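Local coordinates for protein glycerol-3-phosphate dehydrogenase [NAD(+)] 1 (Saccharomyces cerevisiae, PDB 4FGW) that catalyses the NAD-dependent interconversion of dihydroxyacetone phosphate and glycerol 3-phosphate, driving the glycerol production that protects yeast cells during hyperosmotic stress, at residues Val37-Gly41 with Leu111-Val115; Asn124-Leu130 with Ser149-Gly153; Cys134-Lys138 with Tyr167-Leu172. One frame throughout, in Å; residues are numbered along the deposited sequence.

Contact 1: Val37-Gly41 with Leu111-Val115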
loop_
_atom_site.group_PDB
_atom_site.type_symbol
_atom_site.label_atom_id
_atom_site.label_comp_id
_atom_site.label_asym_id
_atom_site.label_seq_id
_atom_site.Cartn_x
_atom_site.Cartn_y
_atom_site.Cartn_z
ATOM N N VAL A 37 -13.728 13.305 29.970
ATOM C CA VAL A 37 -13.323 13.573 28.581
ATOM C C VAL A 37 -14.156 14.684 27.929
ATOM O O VAL A 37 -15.385 14.677 28.019
ATOM C CB VAL A 37 -13.279 12.288 27.697
ATOM C CG1 VAL A 37 -12.412 12.498 26.453
ATOM C CG2 VAL A 37 -12.788 11.071 28.481
ATOM N N THR A 38 -13.472 15.631 27.263
ATOM C CA THR A 38 -14.083 16.731 26.517
ATOM C C THR A 38 -13.540 16.759 25.087
ATOM O O THR A 38 -12.332 16.644 24.870
ATOM C CB THR A 38 -13.927 18.077 27.254
ATOM O OG1 THR A 38 -14.611 18.010 28.508
ATOM C CG2 THR A 38 -14.457 19.270 26.449
ATOM N N VAL A 39 -14.449 16.923 24.120
ATOM C CA VAL A 39 -14.130 17.031 22.699
ATOM C C VAL A 39 -14.354 18.487 22.262
ATOM O O VAL A 39 -15.458 19.019 22.424
ATOM C CB VAL A 39 -14.941 16.022 21.837
ATOM C CG1 VAL A 39 -14.616 16.164 20.347
ATOM C CG2 VAL A 39 -14.700 14.592 22.300
ATOM N N ILE A 40 -13.301 19.136 21.743
ATOM C CA ILE A 40 -13.382 20.508 21.223
ATOM C C ILE A 40 -13.547 20.346 19.702
ATOM O O ILE A 40 -12.555 20.065 19.019
ATOM C CB ILE A 40 -12.115 21.345 21.605
ATOM C CG1 ILE A 40 -11.806 21.342 23.136
ATOM C CG2 ILE A 40 -12.165 22.768 21.023
ATOM C CD1 ILE A 40 -12.888 21.849 24.111
ATOM N N GLY A 41 -14.784 20.431 19.198
ATOM C CA GLY A 41 -15.011 20.225 17.772
ATOM C C GLY A 41 -16.376 20.491 17.185
ATOM O O GLY A 41 -16.552 21.467 16.440
ATOM N N LEU A 111 -16.743 27.257 25.867
ATOM C CA LEU A 111 -15.470 26.604 25.834
ATOM C C LEU A 111 -15.003 26.270 27.223
ATOM O O LEU A 111 -14.707 25.128 27.515
ATOM C CB LEU A 111 -14.455 27.506 25.154
ATOM C CG LEU A 111 -13.180 26.900 24.590
ATOM C CD1 LEU A 111 -13.466 25.618 23.883
ATOM C CD2 LEU A 111 -12.508 27.849 23.657
ATOM N N ILE A 112 -14.922 27.274 28.078
ATOM C CA ILE A 112 -14.375 27.100 29.403
ATOM C C ILE A 112 -15.199 26.160 30.259
ATOM O O ILE A 112 -14.663 25.428 31.062
ATOM C CB ILE A 112 -14.229 28.444 30.097
ATOM C CG1 ILE A 112 -13.565 29.408 29.142
ATOM C CG2 ILE A 112 -13.379 28.318 31.336
ATOM C CD1 ILE A 112 -13.146 28.726 27.924
ATOM N N ASP A 113 -16.505 26.168 30.087
ATOM C CA ASP A 113 -17.334 25.300 30.903
ATOM C C ASP A 113 -17.115 23.834 30.542
ATOM O O ASP A 113 -17.186 22.953 31.390
ATOM C CB ASP A 113 -18.815 25.663 30.771
ATOM C CG ASP A 113 -19.692 24.869 31.713
ATOM O OD1 ASP A 113 -20.861 24.624 31.397
ATOM O OD2 ASP A 113 -19.217 24.477 32.778
ATOM N N SER A 114 -16.855 23.584 29.267
ATOM C CA SER A 114 -16.663 22.226 28.750
ATOM C C SER A 114 -15.349 21.628 29.280
ATOM O O SER A 114 -15.252 20.417 29.478
ATOM C CB SER A 114 -16.675 22.227 27.224
ATOM O OG SER A 114 -15.575 22.943 26.690
ATOM N N VAL A 115 -14.362 22.501 29.534
ATOM C CA VAL A 115 -13.027 22.181 30.035
ATOM C C VAL A 115 -12.968 22.122 31.594
ATOM O O VAL A 115 -11.975 21.637 32.144
ATOM C CB VAL A 115 -11.995 23.132 29.344
ATOM C CG1 VAL A 115 -10.774 23.459 30.208
ATOM C CG2 VAL A 115 -11.573 22.577 27.983
#
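The first torsion of Thr38 (chi1 -63°) places OG1 beside its own backbone N and CG2 on the far side from that N, and both branches reach Ser114 on the facing helical turn. The hydroxyl donates a hydrogen bond from OG1 to the carbonyl O of Ser114 at 2.7 Å, its line of approach tilted 32° out of the carbonyl plane. The methyl settles next to it, with Thr38 CG2 3.8 Å from Ser114 CB. One residue thus pairs a polar grip on a carbonyl of the facing helical turn with an apolar contact against the same serine, and the hydroxyl, although buried, has a partner.

Two residues on, the strand presents Ile40. Its CG1 branch turns back beside the backbone N and carries CD1 to the helix, where that single methyl does all of the touching. Ile40 CD1 lies 3.8 Å from Leu111 CD1, the two side chains crossing at about a right angle, and 3.9 Å from Ser114 OG. Val115 joins less closely, its CG2 being 4.2 Å from Ile40 CD1.

The case illustrates how alternation along a strand divides labour in a Rossmann-type domain. Thr38 and Ile40 serve the helix, while Val37 and Val39 turn to the other face of the sheet and pack on helix 44-59. Gly41, which follows, opens the glycine-rich segment that probably binds NAD(+), as in related enzymes. Helix 111-115 runs back against strand 37-40, their directions 153° apart and their axes 9.0 Å at closest approach. Strand 67-71 flanks the pair through Gln69 and Trp71, and strand 120-123 meets both Ile40 and Val115 through Ile121.

Contact 2: Asn124-Leu130 with Ser149-Gly153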
loop_
_atom_site.group_PDB
_atom_site.type_symbol
_atom_site.label_atom_id
_atom_site.label_comp_id
_atom_site.label_asym_id
_atom_site.label_seq_id
_atom_site.Cartn_x
_atom_site.Cartn_y
_atom_site.Cartn_z
ATOM N N ASN A 124 -10.687 18.400 17.849
ATOM C CA ASN A 124 -11.224 17.997 16.555
ATOM C C ASN A 124 -11.947 19.158 15.857
ATOM O O ASN A 124 -13.157 19.117 15.614
ATOM C CB ASN A 124 -12.089 16.734 16.693
ATOM C CG ASN A 124 -12.200 15.918 15.436
ATOM O OD1 ASN A 124 -12.402 14.705 15.488
ATOM N ND2 ASN A 124 -12.067 16.552 14.276
ATOM N N ILE A 125 -11.176 20.151 15.428
ATOM C CA ILE A 125 -11.687 21.326 14.721
ATOM C C ILE A 125 -10.830 21.588 13.511
ATOM O O ILE A 125 -9.727 21.115 13.472
ATOM C CB ILE A 125 -11.622 22.624 15.583
ATOM C CG1 ILE A 125 -10.188 23.064 15.777
ATOM C CG2 ILE A 125 -12.279 22.457 16.902
ATOM C CD1 ILE A 125 -9.677 22.766 17.098
ATOM N N PRO A 126 -11.309 22.362 12.540
ATOM C CA PRO A 126 -10.467 22.628 11.359
ATOM C C PRO A 126 -9.227 23.448 11.751
ATOM O O PRO A 126 -9.268 24.260 12.679
ATOM C CB PRO A 126 -11.391 23.422 10.422
ATOM C CG PRO A 126 -12.766 23.261 10.971
ATOM C CD PRO A 126 -12.607 23.059 12.437
ATOM N N HIS A 127 -8.122 23.200 11.045
ATOM C CA HIS A 127 -6.786 23.789 11.218
ATOM C C HIS A 127 -6.763 25.309 11.419
ATOM O O HIS A 127 -5.991 25.808 12.243
ATOM C CB HIS A 127 -5.892 23.361 10.039
ATOM C CG HIS A 127 -5.952 21.886 9.767
ATOM N ND1 HIS A 127 -7.157 21.246 9.473
ATOM C CD2 HIS A 127 -4.957 20.969 9.745
ATOM C CE1 HIS A 127 -6.855 19.965 9.323
ATOM N NE2 HIS A 127 -5.543 19.751 9.462
ATOM N N GLN A 128 -7.624 26.031 10.683
ATOM C CA GLN A 128 -7.757 27.490 10.747
ATOM C C GLN A 128 -8.321 27.993 12.091
ATOM O O GLN A 128 -8.146 29.170 12.419
ATOM C CB GLN A 128 -8.566 28.035 9.549
ATOM C CG GLN A 128 -10.015 27.540 9.446
ATOM C CD GLN A 128 -10.198 26.314 8.571
ATOM O OE1 GLN A 128 -9.326 25.435 8.452
ATOM N NE2 GLN A 128 -11.375 26.207 7.972
ATOM N N PHE A 129 -8.980 27.131 12.864
ATOM C CA PHE A 129 -9.527 27.481 14.177
ATOM C C PHE A 129 -8.667 27.120 15.368
ATOM O O PHE A 129 -9.008 27.422 16.483
ATOM C CB PHE A 129 -10.840 26.784 14.428
ATOM C CG PHE A 129 -11.830 26.965 13.365
ATOM C CD1 PHE A 129 -13.024 26.318 13.421
ATOM C CD2 PHE A 129 -11.583 27.779 12.313
ATOM C CE1 PHE A 129 -13.943 26.476 12.452
ATOM C CE2 PHE A 129 -12.512 27.939 11.345
ATOM C CZ PHE A 129 -13.685 27.283 11.414
ATOM N N LEU A 130 -7.587 26.416 15.138
ATOM C CA LEU A 130 -6.641 26.048 16.193
ATOM C C LEU A 130 -6.033 27.270 16.909
ATOM O O LEU A 130 -6.078 27.284 18.141
ATOM C CB LEU A 130 -5.566 25.063 15.700
ATOM C CG LEU A 130 -4.759 24.340 16.790
ATOM C CD1 LEU A 130 -5.643 23.408 17.617
ATOM C CD2 LEU A 130 -3.624 23.558 16.184
ATOM N N SER A 149 -4.928 15.253 19.400
ATOM C CA SER A 149 -5.302 16.070 18.248
ATOM C C SER A 149 -5.736 15.155 17.101
ATOM O O SER A 149 -4.984 14.263 16.714
ATOM C CB SER A 149 -4.131 16.948 17.813
ATOM O OG SER A 149 -4.393 17.612 16.587
ATOM N N CYS A 150 -6.952 15.377 16.578
ATOM C CA CYS A 150 -7.527 14.665 15.432
ATOM C C CYS A 150 -7.319 15.501 14.146
ATOM O O CYS A 150 -7.925 15.224 13.113
ATOM C CB CYS A 150 -9.009 14.388 15.670
ATOM S SG CYS A 150 -9.354 13.374 17.120
ATOM N N LEU A 151 -6.501 16.549 14.228
ATOM C CA LEU A 151 -6.226 17.431 13.098
ATOM C C LEU A 151 -5.193 16.755 12.195
ATOM O O LEU A 151 -4.049 16.531 12.607
ATOM C CB LEU A 151 -5.770 18.825 13.585
ATOM C CG LEU A 151 -6.862 19.745 14.181
ATOM C CD1 LEU A 151 -7.349 19.256 15.563
ATOM C CD2 LEU A 151 -6.358 21.178 14.325
ATOM N N LYS A 152 -5.595 16.427 10.988
ATOM C CA LYS A 152 -4.739 15.730 10.072
ATOM C C LYS A 152 -3.674 16.592 9.468
ATOM O O LYS A 152 -3.892 17.729 9.162
ATOM C CB LYS A 152 -5.552 15.127 8.956
ATOM C CG LYS A 152 -5.962 13.736 9.216
ATOM C CD LYS A 152 -6.517 13.135 7.979
ATOM C CE LYS A 152 -5.921 11.815 7.665
ATOM N NZ LYS A 152 -6.923 10.779 7.801
ATOM N N GLY A 153 -2.520 16.003 9.266
ATOM C CA GLY A 153 -1.388 16.693 8.676
ATOM C C GLY A 153 -0.522 17.417 9.684
ATOM O O GLY A 153 -0.574 17.142 10.887
#
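Leu151 packs its branched end against Ile125 and Leu130, joining two loops that leave neighbouring parallel strands, 120-123 and 146-149, of a Rossmann-type sheet. Such strand ends are where dinucleotide-binding folds gather their ligands, and these loops fit the pattern: Phe129 probably contacts NAD(+) and Lys152 the substrate, both by analogy with relatives.

The buried part is close-packed and held by van der Waals contact, partly against backbone. Leu151 CG rests 3.3 Å from the carbonyl O of Ile125, and both methyls of the leucine stay near that oxygen. Leu151 CD2 also meets Leu130 CD1, at 4.0 Å, whereas Leu151 CD1 touches the side chain of Ile125 only loosely, 4.5 Å from Ile125 CD1. Leu130 meets Leu151 CD2 because its CG swings away from the backbone N (chi1 -165°) and holds both terminal carbons against that methyl. At the strand ends Cys150 abuts Asn124, their CB atoms 4.0 Å apart, and Trp45 of helix 44-59 touches both residues.

Toward solvent the character changes. His127 is exposed and Lys152 partly so, and a directed polar bond takes over from shape. The side chain of Lys152 plays little part across the contact: it leads away to Gly181, whose carbonyl O accepts a hydrogen bond from NZ, and to a salt bridge with Asp301. What Lys152 offers is its backbone. Leu151 CB lies over the rim of one face of the His127 imidazole, 4.2 Å above its plane, while the ring edge is engaged separately. There the oxygen of Lys152 sits only 4° out of the ring plane, accepting the bond on a lone pair, in the carbonyl plane. His127 NE2 donates to Lys152 O at 2.6 Å, with an N-H...O angle of 162°.

Contact 3: Cys134-Lys138 with Tyr167-Leu172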
loop_
_atom_site.group_PDB
_atom_site.type_symbol
_atom_site.label_atom_id
_atom_site.label_comp_id
_atom_site.label_asym_id
_atom_site.label_seq_id
_atom_site.Cartn_x
_atom_site.Cartn_y
_atom_site.Cartn_z
ATOM N N CYS A 134 -6.820 27.802 21.042
ATOM C CA CYS A 134 -5.644 27.846 21.910
ATOM C C CYS A 134 -5.521 29.145 22.679
ATOM O O CYS A 134 -5.264 29.106 23.881
ATOM C CB CYS A 134 -4.379 27.540 21.121
ATOM S SG CYS A 134 -4.221 25.808 20.647
ATOM N N SER A 135 -5.719 30.292 21.995
ATOM C CA SER A 135 -5.665 31.635 22.582
ATOM C C SER A 135 -6.770 31.828 23.623
ATOM O O SER A 135 -6.556 32.518 24.624
ATOM C CB SER A 135 -5.779 32.695 21.496
ATOM O OG SER A 135 -5.448 33.983 21.989
ATOM N N GLN A 136 -7.895 31.163 23.424
ATOM C CA GLN A 136 -9.014 31.218 24.343
ATOM C C GLN A 136 -8.937 30.257 25.478
ATOM O O GLN A 136 -9.601 30.424 26.471
ATOM C CB GLN A 136 -10.279 30.890 23.615
ATOM C CG GLN A 136 -10.418 31.640 22.385
ATOM C CD GLN A 136 -11.627 32.484 22.424
ATOM O OE1 GLN A 136 -12.478 32.391 21.554
ATOM N NE2 GLN A 136 -11.738 33.307 23.457
ATOM N N LEU A 137 -8.178 29.201 25.302
ATOM C CA LEU A 137 -7.963 28.231 26.375
ATOM C C LEU A 137 -6.770 28.569 27.279
ATOM O O LEU A 137 -6.698 28.040 28.389
ATOM C CB LEU A 137 -7.887 26.785 25.850
ATOM C CG LEU A 137 -9.198 26.135 25.385
ATOM C CD1 LEU A 137 -8.921 24.817 24.699
ATOM C CD2 LEU A 137 -10.174 25.923 26.541
ATOM N N LYS A 138 -5.851 29.456 26.821
ATOM C CA LYS A 138 -4.670 29.884 27.583
ATOM C C LYS A 138 -5.066 30.374 28.980
ATOM O O LYS A 138 -5.869 31.306 29.109
ATOM C CB LYS A 138 -3.907 31.002 26.846
ATOM C CG LYS A 138 -2.869 30.512 25.851
ATOM C CD LYS A 138 -1.714 31.500 25.739
ATOM C CE LYS A 138 -0.701 31.068 24.709
ATOM N NZ LYS A 138 0.486 31.958 24.683
ATOM N N TYR A 167 2.066 22.598 18.564
ATOM C CA TYR A 167 1.534 23.958 18.674
ATOM C C TYR A 167 0.648 24.015 19.921
ATOM O O TYR A 167 0.784 24.946 20.714
ATOM C CB TYR A 167 0.740 24.358 17.407
ATOM C CG TYR A 167 0.131 25.747 17.463
ATOM C CD1 TYR A 167 0.897 26.877 17.190
ATOM C CD2 TYR A 167 -1.214 25.930 17.780
ATOM C CE1 TYR A 167 0.342 28.158 17.244
ATOM C CE2 TYR A 167 -1.780 27.209 17.834
ATOM C CZ TYR A 167 -1.001 28.318 17.555
ATOM O OH TYR A 167 -1.550 29.579 17.611
ATOM N N ILE A 168 -0.219 22.992 20.111
ATOM C CA ILE A 168 -1.116 22.851 21.267
ATOM C C ILE A 168 -0.293 22.814 22.573
ATOM O O ILE A 168 -0.605 23.550 23.507
ATOM C CB ILE A 168 -2.068 21.627 21.099
ATOM C CG1 ILE A 168 -3.093 21.878 19.967
ATOM C CG2 ILE A 168 -2.768 21.250 22.429
ATOM C CD1 ILE A 168 -3.831 20.637 19.426
ATOM N N THR A 169 0.777 21.995 22.603
ATOM C CA THR A 169 1.684 21.858 23.742
ATOM C C THR A 169 2.389 23.177 24.042
ATOM O O THR A 169 2.419 23.592 25.202
ATOM C CB THR A 169 2.639 20.664 23.526
ATOM O OG1 THR A 169 1.858 19.467 23.449
ATOM C CG2 THR A 169 3.664 20.512 24.646
ATOM N N GLU A 170 2.920 23.858 23.009
ATOM C CA GLU A 170 3.600 25.128 23.245
ATOM C C GLU A 170 2.676 26.309 23.587
ATOM O O GLU A 170 3.133 27.262 24.217
ATOM C CB GLU A 170 4.680 25.441 22.192
ATOM C CG GLU A 170 4.183 25.887 20.826
ATOM C CD GLU A 170 5.175 26.767 20.088
ATOM O OE1 GLU A 170 5.664 26.341 19.018
ATOM O OE2 GLU A 170 5.487 27.871 20.595
ATOM N N GLU A 171 1.373 26.220 23.224
ATOM C CA GLU A 171 0.386 27.263 23.539
ATOM C C GLU A 171 -0.373 26.972 24.838
ATOM O O GLU A 171 -0.844 27.905 25.475
ATOM C CB GLU A 171 -0.622 27.474 22.385
ATOM C CG GLU A 171 -0.044 28.039 21.094
ATOM C CD GLU A 171 0.599 29.410 21.154
ATOM O OE1 GLU A 171 1.791 29.511 20.790
ATOM O OE2 GLU A 171 -0.091 30.385 21.528
ATOM N N LEU A 172 -0.519 25.690 25.222
ATOM C CA LEU A 172 -1.282 25.326 26.421
ATOM C C LEU A 172 -0.481 24.713 27.575
ATOM O O LEU A 172 -0.953 24.732 28.715
ATOM C CB LEU A 172 -2.509 24.461 26.054
ATOM C CG LEU A 172 -3.495 25.054 25.026
ATOM C CD1 LEU A 172 -4.519 24.037 24.606
ATOM C CD2 LEU A 172 -4.191 26.305 25.567
#
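Cys134 is a single knob set in a hole of the facing helix, where helices 130-137 and 164-172 lie side by side on one face of the Rossmann-type sheet. The hole is formed by Tyr167, Ile168, Glu171 and Leu172.

Apolar contacts fill the buried side. Cys134 SG is 4.1 Å from Ile168 CG1, and Leu172 sends CD2 over the last turn of the opposing helix, 3.7 Å from Leu137 CB. Beneath them Phe123 of strand 120-123 receives Leu137, Ile168 and Leu172. The same methyl also meets backbone, with Leu172 CD2 3.4 Å from Cys134 O.

The sulfur also makes an aromatic contact. Cys134 SG approaches the Tyr167 ring obliquely, 66° off the normal and 4.0 Å from its CE2. Within its own helix, Glu171 CG lies over the centre of a face of this ring, 3.6 Å above its plane.

Charge enters at the exposed margin. Lys138, just past the helix end, stretches an extended chain across Glu171, whose own chain bends at chi2 (-61°) to meet it. Lys138 CE passes 3.3 Å from Glu171 O, and the salt bridge is a rather long one, with Lys138 NZ 3.6 Å from Glu171 OE2.

In the fold
The three contacts show how a Rossmann-type domain is assembled from strands, their C-terminal loops and covering helices. Their centres are 13 to 15 Å apart, all within the N-terminal family region. Contact 1 closes along the chain before the others open, while contacts 2 and 3 interleave: 124-130, 134-138, 149-153, 167-172. Contacts 1 and 2 meet between adjacent strands, where Ile40 O and Asn124 N probably form a hydrogen bond. Contacts 1 and 3 share one helical layer, Leu111 and Val115 packing on Leu137. Leu130 ties contact 2 to Tyr167 and Ile168. A helix-on-strand and a helix-on-helix contact thus adjoin loops that probably help bind cofactor and substrate.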